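Local structure of organophosphorus hydrolase (Pseudomonas pseudoalcaligenes, 4LE6) at residues A[45-59]-A[83-96]. The protein binds two zinc ions in a metallo-beta-lactamase fold and probably hydrolyses organophosphate triesters as a phosphotriesterase. Numbering follows the deposited sequence.
Sequences FEVTALYDGYVDLPA and KGVQTAVNAYLINT
T48 and L93, like E46 with N95 and L50 with A91, exchange backbone hydrogen bonds in both directions, joining strands 45-57 and 85-95 as an antiparallel pair. T48 N reaches L93 O at 2.8 Å in an almost straight bond (171°). The pattern breaks at a beta bulge, where D52 and G53 together face V89: D52 N donates to V89 O (2.8 Å), whereas V89 N turns to G53 O in a longer bond of 3.2 Å. Glycine suits this place because at its phi of 125° a CB would press on the carbonyl O of D52. Register returns at Y54 and A88, and V55 and T87 again exchange two bonds.

Among apolar contacts, T96 CB lies over one face of the F45 ring, 3.8 Å from the centroid, a CH-pi contact; threonine suits because its OG1 can still bond N99. The small A49 lets the Y92 ring come close, CB to CE1 at 3.6 Å, while L50 CD1 meets L93 CB at 4.0 Å on the other face of the sheet.

Polar side chains gather at the subunit interface. Q86 runs out straight (chi1 177°), its length carrying NE2 over one face of the Y54 ring, 3.7 Å from Y54 CG; its amide donates to S318 and accepts from R321 of the second subunit. That R321 also forms a salt bridge with D56, and E46 OE1 bonds K31 of the same subunit. A water lies within hydrogen-bonding reach of T48 OG1, E46 OE2 and L93 O; T48 OG1 also bonds R39, and E46 OE2 bonds Y127.

A88 O hydrogen-bonds ND1 of H294, making A88 a second-shell partner of this zinc ligand. The pair lies between strands 37-42 and 100-103 of a mixed sheet. Its apolar residues suit the layers they enter: L50, A91 and L93 pack under helix 118-124; V47, Y92 and I94 face strand 240-246 of the other sheet, as in an alpha-beta/beta-alpha sandwich.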
loop_
_atom_site.group_PDB
_atom_site.type_symbol
_atom_site.label_atom_id
_atom_site.label_comp_id
_atom_site.label_asym_id
_atom_site.label_seq_id
_atom_site.Cartn_x
_atom_site.Cartn_y
_atom_site.Cartn_z
ATOM N N PHE A 45 -1.338 2.024 -21.415
ATOM C CA PHE A 45 -0.350 2.877 -20.763
ATOM C C PHE A 45 0.286 2.158 -19.581
ATOM O O PHE A 45 -0.305 1.235 -18.994
ATOM C CB PHE A 45 -0.969 4.173 -20.253
ATOM C CG PHE A 45 -1.516 5.067 -21.333
ATOM C CD1 PHE A 45 -1.371 4.759 -22.683
ATOM C CD2 PHE A 45 -2.168 6.238 -20.993
ATOM C CE1 PHE A 45 -1.874 5.608 -23.659
ATOM C CE2 PHE A 45 -2.680 7.075 -21.967
ATOM C CZ PHE A 45 -2.535 6.760 -23.296
ATOM N N GLU A 46 1.485 2.602 -19.225
ATOM C CA GLU A 46 2.138 2.132 -18.005
ATOM C C GLU A 46 2.333 3.291 -17.031
ATOM O O GLU A 46 2.942 4.315 -17.363
ATOM C CB GLU A 46 3.477 1.512 -18.343
ATOM C CG GLU A 46 4.299 1.107 -17.145
ATOM C CD GLU A 46 5.757 1.025 -17.515
ATOM O OE1 GLU A 46 6.312 -0.089 -17.521
ATOM O OE2 GLU A 46 6.331 2.087 -17.831
ATOM N N VAL A 47 1.810 3.123 -15.823
ATOM C CA VAL A 47 1.948 4.130 -14.777
ATOM C C VAL A 47 3.018 3.685 -13.792
ATOM O O VAL A 47 2.979 2.553 -13.292
ATOM C CB VAL A 47 0.621 4.310 -14.025
ATOM C CG1 VAL A 47 0.746 5.353 -12.931
ATOM C CG2 VAL A 47 -0.497 4.668 -15.008
ATOM N N THR A 48 3.990 4.557 -13.541
ATOM C CA THR A 48 4.961 4.345 -12.482
ATOM C C THR A 48 4.789 5.456 -11.446
ATOM O O THR A 48 5.116 6.609 -11.722
ATOM C CB THR A 48 6.410 4.352 -12.989
ATOM O OG1 THR A 48 6.604 3.300 -13.934
ATOM C CG2 THR A 48 7.375 4.109 -11.844
ATOM N N ALA A 49 4.258 5.103 -10.272
ATOM C CA ALA A 49 4.176 6.045 -9.163
ATOM C C ALA A 49 5.567 6.199 -8.583
ATOM O O ALA A 49 6.301 5.190 -8.465
ATOM C CB ALA A 49 3.222 5.534 -8.091
ATOM N N LEU A 50 5.924 7.438 -8.227
ATOM C CA LEU A 50 7.261 7.766 -7.726
ATOM C C LEU A 50 7.184 8.563 -6.426
ATOM O O LEU A 50 6.542 9.608 -6.371
ATOM C CB LEU A 50 8.015 8.616 -8.751
ATOM C CG LEU A 50 8.235 7.965 -10.113
ATOM C CD1 LEU A 50 8.803 8.984 -11.066
ATOM C CD2 LEU A 50 9.179 6.764 -9.970
ATOM N N TYR A 51 7.887 8.093 -5.405
ATOM C CA TYR A 51 7.852 8.695 -4.075
ATOM C C TYR A 51 8.936 9.750 -3.960
ATOM O O TYR A 51 10.078 9.488 -4.312
ATOM C CB TYR A 51 8.091 7.589 -3.064
ATOM C CG TYR A 51 7.995 7.946 -1.606
ATOM C CD1 TYR A 51 6.804 8.408 -1.045
ATOM C CD2 TYR A 51 9.087 7.760 -0.759
ATOM C CE1 TYR A 51 6.726 8.702 0.322
ATOM C CE2 TYR A 51 9.001 8.042 0.604
ATOM C CZ TYR A 51 7.827 8.508 1.130
ATOM O OH TYR A 51 7.769 8.783 2.486
ATOM N N ASP A 52 8.592 10.942 -3.469
ATOM C CA ASP A 52 9.601 11.980 -3.242
ATOM C C ASP A 52 10.151 11.985 -1.843
ATOM O O ASP A 52 11.213 12.565 -1.592
ATOM C CB ASP A 52 9.053 13.389 -3.520
ATOM C CG ASP A 52 10.173 14.401 -3.743
ATOM O OD1 ASP A 52 11.099 14.102 -4.534
ATOM O OD2 ASP A 52 10.168 15.466 -3.094
ATOM N N GLY A 53 9.406 11.375 -0.925
ATOM C CA GLY A 53 9.710 11.441 0.484
ATOM C C GLY A 53 8.502 11.947 1.253
ATOM O O GLY A 53 7.368 11.822 0.790
ATOM N N TYR A 54 8.731 12.541 2.416
ATOM C CA TYR A 54 7.629 13.027 3.242
ATOM C C TYR A 54 7.958 14.361 3.880
ATOM O O TYR A 54 9.119 14.749 3.978
ATOM C CB TYR A 54 7.298 12.029 4.362
ATOM C CG TYR A 54 8.458 11.794 5.319
ATOM C CD1 TYR A 54 8.644 12.594 6.448
ATOM C CD2 TYR A 54 9.389 10.797 5.078
ATOM C CE1 TYR A 54 9.710 12.394 7.302
ATOM C CE2 TYR A 54 10.457 10.580 5.953
ATOM C CZ TYR A 54 10.607 11.384 7.053
ATOM O OH TYR A 54 11.662 11.177 7.915
ATOM N N VAL A 55 6.913 15.054 4.308
ATOM C CA VAL A 55 7.069 16.245 5.120
ATOM C C VAL A 55 6.059 16.172 6.287
ATOM O O VAL A 55 4.927 15.721 6.110
ATOM C CB VAL A 55 6.850 17.516 4.265
ATOM C CG1 VAL A 55 5.470 17.508 3.618
ATOM C CG2 VAL A 55 7.046 18.754 5.109
ATOM N N ASP A 56 6.466 16.591 7.479
ATOM C CA ASP A 56 5.556 16.620 8.621
ATOM C C ASP A 56 4.765 17.932 8.599
ATOM O O ASP A 56 5.354 19.007 8.668
ATOM C CB ASP A 56 6.340 16.495 9.922
ATOM C CG ASP A 56 6.989 15.110 10.104
ATOM O OD1 ASP A 56 6.488 14.084 9.563
ATOM O OD2 ASP A 56 8.015 15.054 10.812
ATOM N N LEU A 57 3.442 17.847 8.470
ATOM C CA LEU A 57 2.570 19.031 8.474
ATOM C C LEU A 57 1.731 19.085 9.761
ATOM O O LEU A 57 1.084 18.100 10.104
ATOM C CB LEU A 57 1.644 19.001 7.256
ATOM C CG LEU A 57 2.325 19.020 5.882
ATOM C CD1 LEU A 57 1.260 18.990 4.790
ATOM C CD2 LEU A 57 3.246 20.240 5.719
ATOM N N PRO A 58 1.759 20.215 10.496
ATOM C CA PRO A 58 0.916 20.328 11.698
ATOM C C PRO A 58 -0.555 20.187 11.365
ATOM O O PRO A 58 -1.008 20.779 10.386
ATOM C CB PRO A 58 1.172 21.764 12.192
ATOM C CG PRO A 58 2.484 22.137 11.620
ATOM C CD PRO A 58 2.621 21.396 10.315
ATOM N N ALA A 59 -1.295 19.459 12.188
ATOM C CA ALA A 59 -2.718 19.274 11.964
ATOM C C ALA A 59 -3.453 20.613 12.026
ATOM O O ALA A 59 -4.548 20.747 11.487
ATOM C CB ALA A 59 -3.284 18.310 13.006
ATOM N N LYS A 83 3.593 15.108 16.454
ATOM C CA LYS A 83 4.755 15.780 15.887
ATOM C C LYS A 83 4.455 16.194 14.445
ATOM O O LYS A 83 5.361 16.410 13.645
ATOM C CB LYS A 83 5.981 14.861 15.973
ATOM C CG LYS A 83 6.690 14.925 17.335
ATOM C CD LYS A 83 7.410 13.626 17.667
ATOM C CE LYS A 83 8.576 13.847 18.615
ATOM N NZ LYS A 83 9.532 12.708 18.560
ATOM N N GLY A 84 3.169 16.333 14.140
ATOM C CA GLY A 84 2.730 16.687 12.805
ATOM C C GLY A 84 2.310 15.459 12.028
ATOM O O GLY A 84 2.709 14.345 12.361
ATOM N N VAL A 85 1.507 15.665 10.988
ATOM C CA VAL A 85 1.038 14.579 10.141
ATOM C C VAL A 85 2.067 14.301 9.054
ATOM O O VAL A 85 2.334 15.138 8.192
ATOM C CB VAL A 85 -0.312 14.931 9.495
ATOM C CG1 VAL A 85 -0.746 13.855 8.495
ATOM C CG2 VAL A 85 -1.365 15.136 10.573
ATOM N N GLN A 86 2.676 13.130 9.108
ATOM C CA GLN A 86 3.651 12.762 8.094
ATOM C C GLN A 86 2.943 12.620 6.764
ATOM O O GLN A 86 2.097 11.740 6.602
ATOM C CB GLN A 86 4.330 11.449 8.452
ATOM C CG GLN A 86 5.322 10.968 7.391
ATOM C CD GLN A 86 6.067 9.733 7.857
ATOM O OE1 GLN A 86 6.067 9.415 9.043
ATOM N NE2 GLN A 86 6.664 9.018 6.935
ATOM N N THR A 87 3.304 13.475 5.818
ATOM C CA THR A 87 2.583 13.580 4.578
ATOM C C THR A 87 3.508 13.221 3.414
ATOM O O THR A 87 4.612 13.746 3.290
ATOM C CB THR A 87 2.023 14.991 4.404
ATOM O OG1 THR A 87 1.126 15.285 5.483
ATOM C CG2 THR A 87 1.276 15.124 3.084
ATOM N N ALA A 88 3.026 12.319 2.569
ATOM C CA ALA A 88 3.751 11.850 1.396
ATOM C C ALA A 88 3.701 12.906 0.316
ATOM O O ALA A 88 2.757 13.711 0.266
ATOM C CB ALA A 88 3.109 10.578 0.871
ATOM N N VAL A 89 4.718 12.906 -0.534
ATOM C CA VAL A 89 4.747 13.734 -1.730
ATOM C C VAL A 89 5.055 12.789 -2.890
ATOM O O VAL A 89 6.105 12.144 -2.911
ATOM C CB VAL A 89 5.832 14.810 -1.628
ATOM C CG1 VAL A 89 5.931 15.620 -2.922
ATOM C CG2 VAL A 89 5.556 15.729 -0.449
ATOM N N ASN A 90 4.123 12.669 -3.830
ATOM C CA ASN A 90 4.267 11.744 -4.940
ATOM C C ASN A 90 4.323 12.442 -6.301
ATOM O O ASN A 90 3.789 13.537 -6.483
ATOM C CB ASN A 90 3.104 10.756 -4.953
ATOM C CG ASN A 90 2.882 10.091 -3.616
ATOM O OD1 ASN A 90 3.821 9.618 -2.962
ATOM N ND2 ASN A 90 1.624 10.015 -3.214
ATOM N N ALA A 91 4.983 11.801 -7.254
ATOM C CA ALA A 91 4.925 12.231 -8.649
ATOM C C ALA A 91 4.571 11.006 -9.487
ATOM O O ALA A 91 4.618 9.877 -8.981
ATOM C CB ALA A 91 6.228 12.818 -9.077
ATOM N N TYR A 92 4.201 11.218 -10.748
ATOM C CA TYR A 92 3.761 10.087 -11.575
ATOM C C TYR A 92 4.367 10.101 -12.963
ATOM O O TYR A 92 4.368 11.122 -13.616
ATOM C CB TYR A 92 2.234 10.073 -11.634
ATOM C CG TYR A 92 1.689 9.872 -10.247
ATOM C CD1 TYR A 92 1.539 8.593 -9.723
ATOM C CD2 TYR A 92 1.415 10.955 -9.425
ATOM C CE1 TYR A 92 1.070 8.400 -8.456
ATOM C CE2 TYR A 92 0.957 10.764 -8.144
ATOM C CZ TYR A 92 0.804 9.477 -7.665
ATOM O OH TYR A 92 0.359 9.272 -6.371
ATOM N N LEU A 93 4.861 8.949 -13.400
ATOM C CA LEU A 93 5.512 8.824 -14.697
ATOM C C LEU A 93 4.658 7.899 -15.528
ATOM O O LEU A 93 4.432 6.761 -15.131
ATOM C CB LEU A 93 6.894 8.205 -14.512
ATOM C CG LEU A 93 7.756 7.988 -15.751
ATOM C CD1 LEU A 93 8.103 9.310 -16.394
ATOM C CD2 LEU A 93 9.012 7.230 -15.344
ATOM N N ILE A 94 4.143 8.384 -16.651
ATOM C CA ILE A 94 3.244 7.593 -17.468
ATOM C C ILE A 94 3.854 7.418 -18.851
ATOM O O ILE A 94 4.209 8.392 -19.528
ATOM C CB ILE A 94 1.850 8.236 -17.536
ATOM C CG1 ILE A 94 1.277 8.326 -16.112
ATOM C CG2 ILE A 94 0.908 7.410 -18.404
ATOM C CD1 ILE A 94 -0.027 9.041 -16.005
ATOM N N ASN A 95 4.018 6.158 -19.232
ATOM C CA ASN A 95 4.530 5.798 -20.552
ATOM C C ASN A 95 3.308 5.445 -21.395
ATOM O O ASN A 95 2.658 4.414 -21.163
ATOM C CB ASN A 95 5.488 4.600 -20.431
ATOM C CG ASN A 95 6.104 4.197 -21.762
ATOM O OD1 ASN A 95 5.479 4.347 -22.804
ATOM N ND2 ASN A 95 7.332 3.673 -21.731
ATOM N N THR A 96 2.963 6.330 -22.331
ATOM C CA THR A 96 1.761 6.188 -23.134
ATOM C C THR A 96 2.052 5.502 -24.467
ATOM O O THR A 96 1.179 5.431 -25.328
ATOM C CB THR A 96 1.163 7.562 -23.491
ATOM O OG1 THR A 96 2.051 8.259 -24.382
ATOM C CG2 THR A 96 0.951 8.385 -22.265
HETATM O O HOH W 1 5.869 4.459 -16.335
HETATM O O HOH W 2 5.521 8.728 3.938
HETATM O O HOH W 3 5.211 12.913 12.086
HETATM O O HOH W 4 8.257 17.368 13.006
#